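PDB 3CEX: DinB-like domain-containing protein from Enterococcus faecalis, which is of unknown function but belongs to the DinB superfamily, whose members share a four-helix-bundle fold and in many cases bind a metal ion. Local coordinates for residues A52-L55 and D56-S60; E103-L106 and L107-L111; T118-Y121 and L122-K126; E127-L130 and S131-I134; R144-R147 and L148-I152. All coordinates share one frame; numbering follows the deposited sequence.

Contact 1 (A52-L55 and D56-S60); sequences AREL and DLQIS
Side chains one turn apart, R53 with L57 and E54 with Q58, meet along the partly buried second half of helix 44-62, one of the long helices of the DinB bundle. Unbroken main-chain bonding runs beneath them, with L57 N 2.8 Å from R53 O in a nearly straight bond. The R53 side chain sets out opposite its backbone N (chi1 -170°) and bends at chi2, which brings the guanidinium obliquely up to the branched end of L57; R53 NH1 lies 3.2 Å from L57 CD1. W69 makes a cation-pi contact with the same arginine. One residue further on, E54 and Q58 run alongside each other and point the same way. Both chains bend at chi2, and Q58 NE2 comes within 3.3 Å of E54 OE2, a weak hydrogen bond, with the carboxylate and amide planes 77° apart. Q58 CG also rests 3.1 Å from E54 O. D56 holds the start of the short helix 68-71: OD1 accepts from L68 N and OD2 from W69 N, while OD2 also bonds to Y110 OH of helix 104-124. S60 OG sits 2.9 Å from D56 O and 3.2 Å from D56 OD1, two acceptors that compete for one proton. The turn is therefore polar in two different ways: a loosely tied acid-amide pair on a partly exposed face, and a buried carboxylate gripped by several donors that joins helix 44-62 to the start of helix 68-71 and to helix 104-124.

Contact 2 (E103-L106 and L107-L111); sequences EKQL and LSDYL
Q105 reaches along the first turns of helix 104-124 to D109, four residues on, and ties its amide to the acid. Q105 NE2 donates to D109 OD1 at 2.8 Å and 161°; the oxygen lies in the amide plane of Q105, but the donor meets D109 OD1 from above the carboxylate plane, about 39° out of it. The bend at chi2 of Q105 (58°) swings the amide toward D109, and its CG passes 3.6 Å from D109 OD2. Beneath this bridge, D109 N gives a regular bond to Q105 O at 2.9 Å, and Y110 N another to L106 O at 3.0 Å. The helix start is less regular: K104 O takes weak bonds from both L107 N, 3.0 Å away, and S108 N, 3.4 Å away. Other polar ends are satisfied outside this turn. K104 NZ donates to L25 O and M28 O, and S108 OG bonds to E22. L107 and L111 turn to helices 8-25 and 44-62, whereas L106 packs on W74, K77 and F78 of helix 74-78 and the ring of Y110 meets W69 and W74, so this end of the helix is wedged between the bundle and the short helices that follow helix 44-62.

Contact 3 (T118-Y121 and L122-K126); sequences TKSY and LDQIK
The ring of Y121 slants past the end of I125, meeting it with neither a clear face nor a clear edge. I125 CD1 comes 3.7 Å from Y121 CZ and 3.3 Å from Y121 OH, so the methyl sits beside the phenol's polar end; that hydroxyl bonds to R144 NH1. The tyrosine gets there with CG opposite its backbone N (chi1 -174°), and I125 turns its CB back toward the preceding turn. On another side of the helix, S120 OG points at Q124 OE1, 2.9 Å away, a weak contact whose proton is not settled. Q124 is extended beyond CG, which carries OE1 to the serine hydroxyl. The main chain is changing here. Y121 O accepts both I125 N at 2.8 Å, nearly in line with the carbonyl, and Q124 N at 3.0 Å, well above the carbonyl plane, while the bond from Q124 N to S120 O is weak. L122 directs its branched end inward to L148, T118 meets L55 and I59 of helix 44-62, and K119 forms a salt bridge with D15 of helix 8-25. Such doubled acceptance, 1-4 beside 1-5 bonding, is characteristic of a helix's last turn, here where helix 104-124 leaves the four-helix bundle.

Contact 4 (E127-L130 and S131-I134); sequences EEQL and SDVI
D132 N donates to Q129 O at 3.1 Å and 159°, closing a type I beta turn with L130 and S131 at its corners. The donor stands above the Q129 carbonyl plane rather than within it. The same Q129 O also accepts R144 NE, and R144 NH2 makes a salt bridge to D132 OD2, so one arginine at the start of helix 144-170 reads both ends of the turn. With its CG beside the backbone N (chi1 -73°), D132 folds its carboxylate back toward Q129; its plane lies almost perpendicular to the Q129 amide, and D132 OD2 rests 3.9 Å from Q129 CB. That amide looks the other way, with Q129 OE1 accepting K126 N. From E127 to L130 the backbone is helical without regular bonds, and backbone bonds of D132 with R144 and I134 with V142 lead the chain into the two-stranded pairing. L130 is the buried member: it packs on V6 and L148 of its own chain and on M4 of the second subunit, to whose main-chain N E127 OE1 also bonds. At the exposed corner S131 OG, with chi1 near 65°, hangs back toward the preceding turn and makes a weak bond to E128 O at 3.4 Å.

Contact 5 (R144-R147 and L148-I152); sequences RQVR and LVSAI
Main-chain hydrogen bonds hold R144-R147 to L148-I152 in the opening turns of helix 144-170. L148 N meets R144 O in the carbonyl plane at 2.9 Å and 165°; V149 N to Q145 O and S150 N to V146 O follow at the same length. The last of the four, A151 N to R147 O, is somewhat more bent. Before them V146 N is bonded to T143 OG1, so the helix starts with a side chain supplying an acceptor. Van der Waals packing comes next, with carbons resting against the carbonyls one turn back. L148 lays its CG 3.4 Å from R144 O, and its CD1 approaches the aliphatic stem of R144 at CG, 4.3 Å away, before burying itself among I59, L62, Y121 and L122. V149 places CG2 beside its backbone N, and this branch passes 3.3 Å from Q145 O, with R16 of the second subunit packing on the valine. A151 CB lies 3.6 Å from R147 O, and the bent chain of R147 leans on Q58 of helix 44-62. Polar side chains mostly turn outward from the helix: the R144 guanidinium is held by Y121 OH and by the turn Q129-D132, Q145 NE2 bonds to E12 of the second subunit, and S150 OG bonds to R16 NH1 of that subunit. Two helical turns thus present three chemistries: leucine to the bundle core, arginine to the preceding turn, and amide and hydroxyl groups to the partner chain, where they contribute hydrogen bonds to the dimer interface.

Each contact is local and closes just one or two turns of chain; the five follow in series from the N terminus, none nested in or crossing another. Contact 1 lies in the second half of helix 44-62. Contacts 2 and 3 mark the two ends of helix 104-124, their centres about 23 Å apart, and contact 1 touches both. Contact 4 is the turn leading from that helix into the small hairpin, and contact 5 begins helix 144-170. I59 meets L148 between contacts 1 and 5; Y121 and L122 join contact 3, and L130 joins contact 4, to contact 5 through L148. Contacts 4 and 5 both reach the second subunit; contact 2 lies across the chain's centre from them.

Contact 1 (A52-L55 and D56-S60)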
loop_
_atom_site.group_PDB
_atom_site.type_symbol
_atom_site.label_atom_id
_atom_site.label_comp_id
_atom_site.label_asym_id
_atom_site.label_seq_id
_atom_site.Cartn_x
_atom_site.Cartn_y
_atom_site.Cartn_z
ATOM N N ALA A 52 11.152 7.482 1.145
ATOM C CA ALA A 52 12.479 7.334 1.748
ATOM C C ALA A 52 12.601 8.276 2.947
ATOM O O ALA A 52 13.107 7.879 3.999
ATOM C CB ALA A 52 13.567 7.606 0.735
ATOM N N ARG A 53 12.124 9.499 2.799
ATOM C CA ARG A 53 12.228 10.504 3.850
ATOM C C ARG A 53 11.411 10.133 5.097
ATOM O O ARG A 53 11.874 10.317 6.233
ATOM C CB ARG A 53 11.832 11.877 3.272
ATOM C CG ARG A 53 12.087 13.083 4.110
ATOM C CD ARG A 53 13.513 13.559 4.071
ATOM N NE ARG A 53 13.520 14.959 4.502
ATOM C CZ ARG A 53 13.765 15.402 5.736
ATOM N NH1 ARG A 53 14.085 14.571 6.721
ATOM N NH2 ARG A 53 13.711 16.704 5.984
ATOM N N GLU A 54 10.214 9.587 4.898
ATOM C CA GLU A 54 9.369 9.268 6.019
ATOM C C GLU A 54 9.846 8.020 6.797
ATOM O O GLU A 54 9.738 7.993 8.022
ATOM C CB GLU A 54 7.917 9.105 5.542
ATOM C CG GLU A 54 6.938 8.876 6.639
ATOM C CD GLU A 54 6.562 10.129 7.422
ATOM O OE1 GLU A 54 7.316 11.128 7.443
ATOM O OE2 GLU A 54 5.483 10.104 8.038
ATOM N N LEU A 55 10.292 6.978 6.091
ATOM C CA LEU A 55 10.975 5.836 6.742
ATOM C C LEU A 55 12.193 6.300 7.547
ATOM O O LEU A 55 12.384 5.930 8.720
ATOM C CB LEU A 55 11.406 4.799 5.698
ATOM C CG LEU A 55 10.281 4.050 4.930
ATOM C CD1 LEU A 55 10.838 3.185 3.788
ATOM C CD2 LEU A 55 9.438 3.206 5.902
ATOM N N ASP A 56 13.063 7.054 6.886
ATOM C CA ASP A 56 14.228 7.644 7.524
ATOM C C ASP A 56 13.841 8.404 8.816
ATOM O O ASP A 56 14.229 8.018 9.918
ATOM C CB ASP A 56 14.930 8.583 6.514
ATOM C CG ASP A 56 16.245 9.159 7.026
ATOM O OD1 ASP A 56 16.812 8.647 8.022
ATOM O OD2 ASP A 56 16.733 10.122 6.378
ATOM N N LEU A 57 13.056 9.460 8.677
ATOM C CA LEU A 57 12.675 10.277 9.842
ATOM C C LEU A 57 11.998 9.486 10.968
ATOM O O LEU A 57 12.315 9.665 12.140
ATOM C CB LEU A 57 11.766 11.425 9.424
ATOM C CG LEU A 57 12.489 12.593 8.747
ATOM C CD1 LEU A 57 11.443 13.628 8.320
ATOM C CD2 LEU A 57 13.548 13.209 9.650
ATOM N N GLN A 58 11.064 8.618 10.623
ATOM C CA GLN A 58 10.325 7.908 11.673
ATOM C C GLN A 58 11.158 6.850 12.395
ATOM O O GLN A 58 11.075 6.728 13.629
ATOM C CB GLN A 58 9.079 7.245 11.118
ATOM C CG GLN A 58 8.014 8.214 10.590
ATOM C CD GLN A 58 7.333 9.051 11.646
ATOM O OE1 GLN A 58 7.770 9.140 12.809
ATOM N NE2 GLN A 58 6.261 9.706 11.236
ATOM N N ILE A 59 11.913 6.069 11.623
ATOM C CA ILE A 59 12.763 5.040 12.195
ATOM C C ILE A 59 13.915 5.690 12.921
ATOM O O ILE A 59 14.280 5.237 13.988
ATOM C CB ILE A 59 13.317 4.025 11.138
ATOM C CG1 ILE A 59 12.185 3.235 10.492
ATOM C CG2 ILE A 59 14.351 3.076 11.798
ATOM C CD1 ILE A 59 11.495 2.257 11.419
ATOM N N SER A 60 14.474 6.764 12.381
ATOM C CA SER A 60 15.583 7.439 13.088
ATOM C C SER A 60 15.115 8.030 14.428
ATOM O O SER A 60 15.846 7.965 15.401
ATOM C CB SER A 60 16.241 8.508 12.218
ATOM O OG SER A 60 16.882 7.897 11.110
#

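Contact 2 (E103-L106 and L107-L111)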
loop_
_atom_site.group_PDB
_atom_site.type_symbol
_atom_site.label_atom_id
_atom_site.label_comp_id
_atom_site.label_asym_id
_atom_site.label_seq_id
_atom_site.Cartn_x
_atom_site.Cartn_y
_atom_site.Cartn_z
ATOM N N GLU A 103 19.179 13.154 -11.481
ATOM C CA GLU A 103 19.279 11.789 -11.992
ATOM C C GLU A 103 18.466 10.811 -11.146
ATOM O O GLU A 103 18.407 10.941 -9.917
ATOM C CB GLU A 103 20.735 11.310 -12.029
ATOM C CG GLU A 103 21.688 12.150 -12.856
ATOM C CD GLU A 103 21.563 11.944 -14.367
ATOM O OE1 GLU A 103 20.780 11.071 -14.821
ATOM O OE2 GLU A 103 22.292 12.655 -15.100
ATOM N N LYS A 104 17.874 9.810 -11.805
ATOM C CA LYS A 104 17.027 8.806 -11.134
ATOM C C LYS A 104 17.766 8.002 -10.047
ATOM O O LYS A 104 17.193 7.692 -9.016
ATOM C CB LYS A 104 16.474 7.802 -12.142
ATOM C CG LYS A 104 15.424 8.338 -13.063
ATOM C CD LYS A 104 14.769 7.234 -13.867
ATOM C CE LYS A 104 15.713 6.490 -14.764
ATOM N NZ LYS A 104 14.993 5.355 -15.373
ATOM N N GLN A 105 19.032 7.689 -10.286
ATOM C CA GLN A 105 19.834 6.901 -9.337
ATOM C C GLN A 105 19.771 7.435 -7.902
ATOM O O GLN A 105 19.758 6.651 -6.956
ATOM C CB GLN A 105 21.304 6.784 -9.804
ATOM C CG GLN A 105 22.161 5.685 -9.128
ATOM C CD GLN A 105 21.542 4.298 -9.307
ATOM O OE1 GLN A 105 21.196 3.916 -10.420
ATOM N NE2 GLN A 105 21.374 3.560 -8.219
ATOM N N LEU A 106 19.706 8.752 -7.731
ATOM C CA LEU A 106 19.658 9.322 -6.385
ATOM C C LEU A 106 18.451 8.841 -5.583
ATOM O O LEU A 106 18.551 8.546 -4.384
ATOM C CB LEU A 106 19.663 10.851 -6.446
ATOM C CG LEU A 106 19.723 11.560 -5.101
ATOM C CD1 LEU A 106 20.930 11.133 -4.310
ATOM C CD2 LEU A 106 19.716 13.076 -5.323
ATOM N N LEU A 107 17.306 8.774 -6.258
ATOM C CA LEU A 107 16.070 8.303 -5.645
ATOM C C LEU A 107 16.217 6.853 -5.221
ATOM O O LEU A 107 15.826 6.505 -4.136
ATOM C CB LEU A 107 14.900 8.413 -6.631
ATOM C CG LEU A 107 14.426 9.822 -7.040
ATOM C CD1 LEU A 107 13.539 9.766 -8.269
ATOM C CD2 LEU A 107 13.749 10.547 -5.872
ATOM N N SER A 108 16.796 6.023 -6.094
ATOM C CA SER A 108 17.000 4.622 -5.807
ATOM C C SER A 108 17.919 4.428 -4.616
ATOM O O SER A 108 17.688 3.535 -3.771
ATOM C CB SER A 108 17.630 3.907 -6.990
ATOM O OG SER A 108 16.723 3.819 -8.038
ATOM N N ASP A 109 18.998 5.215 -4.593
ATOM C CA ASP A 109 20.016 5.110 -3.532
ATOM C C ASP A 109 19.487 5.539 -2.163
ATOM O O ASP A 109 19.723 4.855 -1.130
ATOM C CB ASP A 109 21.264 5.919 -3.912
ATOM C CG ASP A 109 22.030 5.330 -5.073
ATOM O OD1 ASP A 109 21.767 4.169 -5.478
ATOM O OD2 ASP A 109 22.919 6.047 -5.590
ATOM N N TYR A 110 18.751 6.644 -2.119
ATOM C CA TYR A 110 18.232 7.101 -0.835
ATOM C C TYR A 110 17.112 6.160 -0.336
ATOM O O TYR A 110 17.047 5.819 0.848
ATOM C CB TYR A 110 17.763 8.565 -0.912
ATOM C CG TYR A 110 17.223 9.131 0.394
ATOM C CD1 TYR A 110 17.835 8.856 1.622
ATOM C CD2 TYR A 110 16.130 9.953 0.402
ATOM C CE1 TYR A 110 17.317 9.400 2.840
ATOM C CE2 TYR A 110 15.625 10.482 1.586
ATOM C CZ TYR A 110 16.209 10.201 2.801
ATOM O OH TYR A 110 15.668 10.753 3.959
ATOM N N LEU A 111 16.250 5.704 -1.236
ATOM C CA LEU A 111 15.240 4.723 -0.836
ATOM C C LEU A 111 15.866 3.411 -0.327
ATOM O O LEU A 111 15.433 2.867 0.687
ATOM C CB LEU A 111 14.244 4.428 -1.976
ATOM C CG LEU A 111 13.035 3.538 -1.642
ATOM C CD1 LEU A 111 12.189 4.148 -0.496
ATOM C CD2 LEU A 111 12.139 3.364 -2.927
#

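Contact 3 (T118-Y121 and L122-K126)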
loop_
_atom_site.group_PDB
_atom_site.type_symbol
_atom_site.label_atom_id
_atom_site.label_comp_id
_atom_site.label_asym_id
_atom_site.label_seq_id
_atom_site.Cartn_x
_atom_site.Cartn_y
_atom_site.Cartn_z
ATOM N N THR A 118 15.281 0.686 7.981
ATOM C CA THR A 118 13.989 0.212 8.491
ATOM C C THR A 118 14.110 -1.274 8.819
ATOM O O THR A 118 13.760 -1.706 9.909
ATOM C CB THR A 118 12.856 0.496 7.492
ATOM O OG1 THR A 118 12.821 1.906 7.216
ATOM C CG2 THR A 118 11.487 0.045 8.042
ATOM N N LYS A 119 14.658 -2.043 7.890
ATOM C CA LYS A 119 14.759 -3.495 8.081
ATOM C C LYS A 119 15.688 -3.864 9.227
ATOM O O LYS A 119 15.448 -4.853 9.925
ATOM C CB LYS A 119 15.223 -4.172 6.799
ATOM C CG LYS A 119 14.184 -4.130 5.687
ATOM C CD LYS A 119 14.785 -4.589 4.335
ATOM C CE LYS A 119 14.472 -5.992 4.046
ATOM N NZ LYS A 119 15.129 -6.477 2.773
ATOM N N SER A 120 16.760 -3.092 9.394
ATOM C CA SER A 120 17.661 -3.234 10.514
ATOM C C SER A 120 16.937 -2.984 11.827
ATOM O O SER A 120 17.086 -3.753 12.749
ATOM C CB SER A 120 18.834 -2.263 10.402
ATOM O OG SER A 120 19.670 -2.359 11.551
ATOM N N TYR A 121 16.131 -1.933 11.886
ATOM C CA TYR A 121 15.392 -1.637 13.104
ATOM C C TYR A 121 14.419 -2.780 13.405
ATOM O O TYR A 121 14.363 -3.272 14.544
ATOM C CB TYR A 121 14.653 -0.286 13.016
ATOM C CG TYR A 121 14.003 0.117 14.330
ATOM C CD1 TYR A 121 14.729 0.769 15.316
ATOM C CD2 TYR A 121 12.679 -0.168 14.590
ATOM C CE1 TYR A 121 14.141 1.119 16.533
ATOM C CE2 TYR A 121 12.086 0.179 15.808
ATOM C CZ TYR A 121 12.824 0.815 16.760
ATOM O OH TYR A 121 12.237 1.123 17.951
ATOM N N LEU A 122 13.691 -3.218 12.379
ATOM C CA LEU A 122 12.691 -4.269 12.529
ATOM C C LEU A 122 13.326 -5.565 13.024
ATOM O O LEU A 122 12.726 -6.309 13.797
ATOM C CB LEU A 122 11.937 -4.542 11.208
ATOM C CG LEU A 122 10.867 -3.492 10.865
ATOM C CD1 LEU A 122 10.228 -3.796 9.524
ATOM C CD2 LEU A 122 9.826 -3.445 11.929
ATOM N N ASP A 123 14.521 -5.843 12.534
ATOM C CA ASP A 123 15.233 -7.056 12.911
ATOM C C ASP A 123 15.773 -7.018 14.337
ATOM O O ASP A 123 16.084 -8.070 14.907
ATOM C CB ASP A 123 16.373 -7.296 11.935
ATOM C CG ASP A 123 15.887 -7.775 10.582
ATOM O OD1 ASP A 123 14.785 -8.404 10.543
ATOM O OD2 ASP A 123 16.592 -7.514 9.552
ATOM N N GLN A 124 15.916 -5.821 14.900
ATOM C CA GLN A 124 16.522 -5.675 16.226
ATOM C C GLN A 124 15.529 -5.284 17.322
ATOM O O GLN A 124 15.817 -5.466 18.499
ATOM C CB GLN A 124 17.700 -4.699 16.171
ATOM C CG GLN A 124 18.834 -5.200 15.273
ATOM C CD GLN A 124 19.971 -4.198 15.134
ATOM O OE1 GLN A 124 20.259 -3.720 14.030
ATOM N NE2 GLN A 124 20.625 -3.879 16.245
ATOM N N ILE A 125 14.359 -4.780 16.951
ATOM C CA ILE A 125 13.357 -4.449 17.948
ATOM C C ILE A 125 12.952 -5.732 18.697
ATOM O O ILE A 125 12.741 -6.767 18.072
ATOM C CB ILE A 125 12.132 -3.739 17.311
ATOM C CG1 ILE A 125 11.301 -3.011 18.377
ATOM C CG2 ILE A 125 11.288 -4.702 16.542
ATOM C CD1 ILE A 125 12.100 -1.955 19.163
ATOM N N LYS A 126 12.897 -5.659 20.033
ATOM C CA LYS A 126 12.369 -6.738 20.880
ATOM C C LYS A 126 10.862 -6.614 21.016
ATOM O O LYS A 126 10.307 -5.511 21.031
ATOM C CB LYS A 126 13.050 -6.750 22.268
ATOM C CG LYS A 126 14.393 -7.479 22.252
ATOM C CD LYS A 126 15.342 -7.041 23.369
ATOM C CE LYS A 126 16.236 -5.843 22.964
ATOM N NZ LYS A 126 16.686 -5.862 21.503
#

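Contact 4 (E127-L130 and S131-I134)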
loop_
_atom_site.group_PDB
_atom_site.type_symbol
_atom_site.label_atom_id
_atom_site.label_comp_id
_atom_site.label_asym_id
_atom_site.label_seq_id
_atom_site.Cartn_x
_atom_site.Cartn_y
_atom_site.Cartn_z
ATOM N N GLU A 127 10.206 -7.759 21.086
ATOM C CA GLU A 127 8.763 -7.830 21.045
ATOM C C GLU A 127 8.117 -7.095 22.234
ATOM O O GLU A 127 7.017 -6.570 22.129
ATOM C CB GLU A 127 8.373 -9.304 21.017
ATOM C CG GLU A 127 6.904 -9.611 20.803
ATOM C CD GLU A 127 6.562 -11.027 21.254
ATOM O OE1 GLU A 127 5.596 -11.188 22.058
ATOM O OE2 GLU A 127 7.289 -11.964 20.818
ATOM N N GLU A 128 8.813 -7.075 23.365
ATOM C CA GLU A 128 8.349 -6.375 24.560
ATOM C C GLU A 128 8.317 -4.844 24.362
ATOM O O GLU A 128 7.510 -4.144 24.978
ATOM C CB GLU A 128 9.233 -6.741 25.752
ATOM C CG GLU A 128 9.032 -8.182 26.247
ATOM C CD GLU A 128 9.629 -9.293 25.330
ATOM O OE1 GLU A 128 10.320 -8.980 24.315
ATOM O OE2 GLU A 128 9.390 -10.490 25.637
ATOM N N GLN A 129 9.188 -4.343 23.487
ATOM C CA GLN A 129 9.270 -2.912 23.190
ATOM C C GLN A 129 8.109 -2.402 22.332
ATOM O O GLN A 129 7.874 -1.200 22.285
ATOM C CB GLN A 129 10.576 -2.586 22.481
ATOM C CG GLN A 129 11.815 -2.821 23.287
ATOM C CD GLN A 129 13.068 -2.722 22.437
ATOM O OE1 GLN A 129 13.281 -3.521 21.514
ATOM N NE2 GLN A 129 13.916 -1.741 22.747
ATOM N N LEU A 130 7.407 -3.301 21.644
ATOM C CA LEU A 130 6.345 -2.871 20.735
ATOM C C LEU A 130 5.166 -2.183 21.442
ATOM O O LEU A 130 4.490 -1.358 20.847
ATOM C CB LEU A 130 5.832 -4.040 19.881
ATOM C CG LEU A 130 6.784 -4.583 18.810
ATOM C CD1 LEU A 130 6.152 -5.838 18.206
ATOM C CD2 LEU A 130 7.104 -3.519 17.730
ATOM N N SER A 131 4.942 -2.509 22.715
ATOM C CA SER A 131 3.851 -1.895 23.469
ATOM C C SER A 131 4.230 -0.540 24.077
ATOM O O SER A 131 3.390 0.111 24.693
ATOM C CB SER A 131 3.363 -2.838 24.584
ATOM O OG SER A 131 4.378 -3.048 25.538
ATOM N N ASP A 132 5.486 -0.128 23.945
ATOM C CA ASP A 132 5.928 1.141 24.535
ATOM C C ASP A 132 5.148 2.338 23.977
ATOM O O ASP A 132 5.072 2.492 22.775
ATOM C CB ASP A 132 7.396 1.376 24.207
ATOM C CG ASP A 132 8.341 0.461 24.986
ATOM O OD1 ASP A 132 7.888 -0.202 25.961
ATOM O OD2 ASP A 132 9.549 0.442 24.638
ATOM N N VAL A 133 4.640 3.205 24.852
ATOM C CA VAL A 133 4.027 4.468 24.427
ATOM C C VAL A 133 5.100 5.497 24.025
ATOM O O VAL A 133 5.950 5.891 24.826
ATOM C CB VAL A 133 3.062 5.026 25.529
ATOM C CG1 VAL A 133 2.563 6.442 25.199
ATOM C CG2 VAL A 133 1.886 4.082 25.714
ATOM N N ILE A 134 5.051 5.938 22.778
ATOM C CA ILE A 134 5.999 6.927 22.271
ATOM C C ILE A 134 5.401 8.336 22.181
ATOM O O ILE A 134 6.151 9.322 22.177
ATOM C CB ILE A 134 6.661 6.518 20.912
ATOM C CG1 ILE A 134 5.649 6.357 19.796
ATOM C CG2 ILE A 134 7.485 5.206 21.043
ATOM C CD1 ILE A 134 6.291 6.191 18.471
#

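Contact 5 (R144-R147 and L148-I152)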
loop_
_atom_site.group_PDB
_atom_site.type_symbol
_atom_site.label_atom_id
_atom_site.label_comp_id
_atom_site.label_asym_id
_atom_site.label_seq_id
_atom_site.Cartn_x
_atom_site.Cartn_y
_atom_site.Cartn_z
ATOM N N ARG A 144 5.026 2.179 19.856
ATOM C CA ARG A 144 6.025 1.840 18.861
ATOM C C ARG A 144 5.362 1.076 17.693
ATOM O O ARG A 144 5.656 1.320 16.521
ATOM C CB ARG A 144 7.113 1.002 19.507
ATOM C CG ARG A 144 8.398 0.886 18.749
ATOM C CD ARG A 144 9.464 0.236 19.635
ATOM N NE ARG A 144 9.600 0.913 20.920
ATOM C CZ ARG A 144 10.351 1.983 21.139
ATOM N NH1 ARG A 144 11.081 2.525 20.181
ATOM N NH2 ARG A 144 10.387 2.507 22.336
ATOM N N GLN A 145 4.470 0.161 18.056
ATOM C CA GLN A 145 3.822 -0.728 17.119
ATOM C C GLN A 145 2.989 0.041 16.106
ATOM O O GLN A 145 3.096 -0.208 14.903
ATOM C CB GLN A 145 2.937 -1.705 17.881
ATOM C CG GLN A 145 2.246 -2.703 16.985
ATOM C CD GLN A 145 1.819 -3.934 17.751
ATOM O OE1 GLN A 145 2.608 -4.479 18.528
ATOM N NE2 GLN A 145 0.586 -4.397 17.521
ATOM N N VAL A 146 2.207 1.004 16.602
ATOM C CA VAL A 146 1.361 1.852 15.755
ATOM C C VAL A 146 2.226 2.635 14.753
ATOM O O VAL A 146 1.918 2.729 13.560
ATOM C CB VAL A 146 0.478 2.776 16.630
ATOM C CG1 VAL A 146 -0.130 3.911 15.807
ATOM C CG2 VAL A 146 -0.645 1.955 17.301
ATOM N N ARG A 147 3.367 3.131 15.223
ATOM C CA ARG A 147 4.236 3.937 14.383
ATOM C C ARG A 147 4.876 3.076 13.289
ATOM O O ARG A 147 4.959 3.507 12.135
ATOM C CB ARG A 147 5.258 4.607 15.274
ATOM C CG ARG A 147 6.330 5.361 14.644
ATOM C CD ARG A 147 5.853 6.627 13.966
ATOM N NE ARG A 147 4.736 7.353 14.575
ATOM C CZ ARG A 147 4.835 8.370 15.430
ATOM N NH1 ARG A 147 5.996 8.775 15.902
ATOM N NH2 ARG A 147 3.736 8.978 15.835
ATOM N N LEU A 148 5.309 1.872 13.652
ATOM C CA LEU A 148 5.847 0.907 12.702
ATOM C C LEU A 148 4.837 0.487 11.639
ATOM O O LEU A 148 5.186 0.387 10.481
ATOM C CB LEU A 148 6.373 -0.340 13.425
ATOM C CG LEU A 148 7.663 -0.101 14.246
ATOM C CD1 LEU A 148 8.046 -1.311 15.120
ATOM C CD2 LEU A 148 8.825 0.310 13.300
ATOM N N VAL A 149 3.606 0.215 12.036
ATOM C CA VAL A 149 2.556 -0.136 11.083
ATOM C C VAL A 149 2.253 1.045 10.128
ATOM O O VAL A 149 2.042 0.859 8.911
ATOM C CB VAL A 149 1.283 -0.600 11.810
ATOM C CG1 VAL A 149 0.109 -0.722 10.830
ATOM C CG2 VAL A 149 1.496 -1.918 12.533
ATOM N N SER A 150 2.225 2.260 10.691
ATOM C CA SER A 150 2.022 3.463 9.917
ATOM C C SER A 150 3.120 3.635 8.885
ATOM O O SER A 150 2.837 4.011 7.731
ATOM C CB SER A 150 1.977 4.718 10.815
ATOM O OG SER A 150 0.785 4.711 11.558
ATOM N N ALA A 151 4.367 3.364 9.285
ATOM C CA ALA A 151 5.501 3.512 8.355
ATOM C C ALA A 151 5.448 2.521 7.204
ATOM O O ALA A 151 5.661 2.905 6.050
ATOM C CB ALA A 151 6.798 3.455 9.062
ATOM N N ILE A 152 5.090 1.272 7.477
ATOM C CA ILE A 152 4.957 0.268 6.419
ATOM C C ILE A 152 3.758 0.605 5.522
ATOM O O ILE A 152 3.874 0.569 4.293
ATOM C CB ILE A 152 4.749 -1.167 6.984
ATOM C CG1 ILE A 152 5.952 -1.642 7.821
ATOM C CG2 ILE A 152 4.478 -2.172 5.870
ATOM C CD1 ILE A 152 7.280 -1.628 7.098
#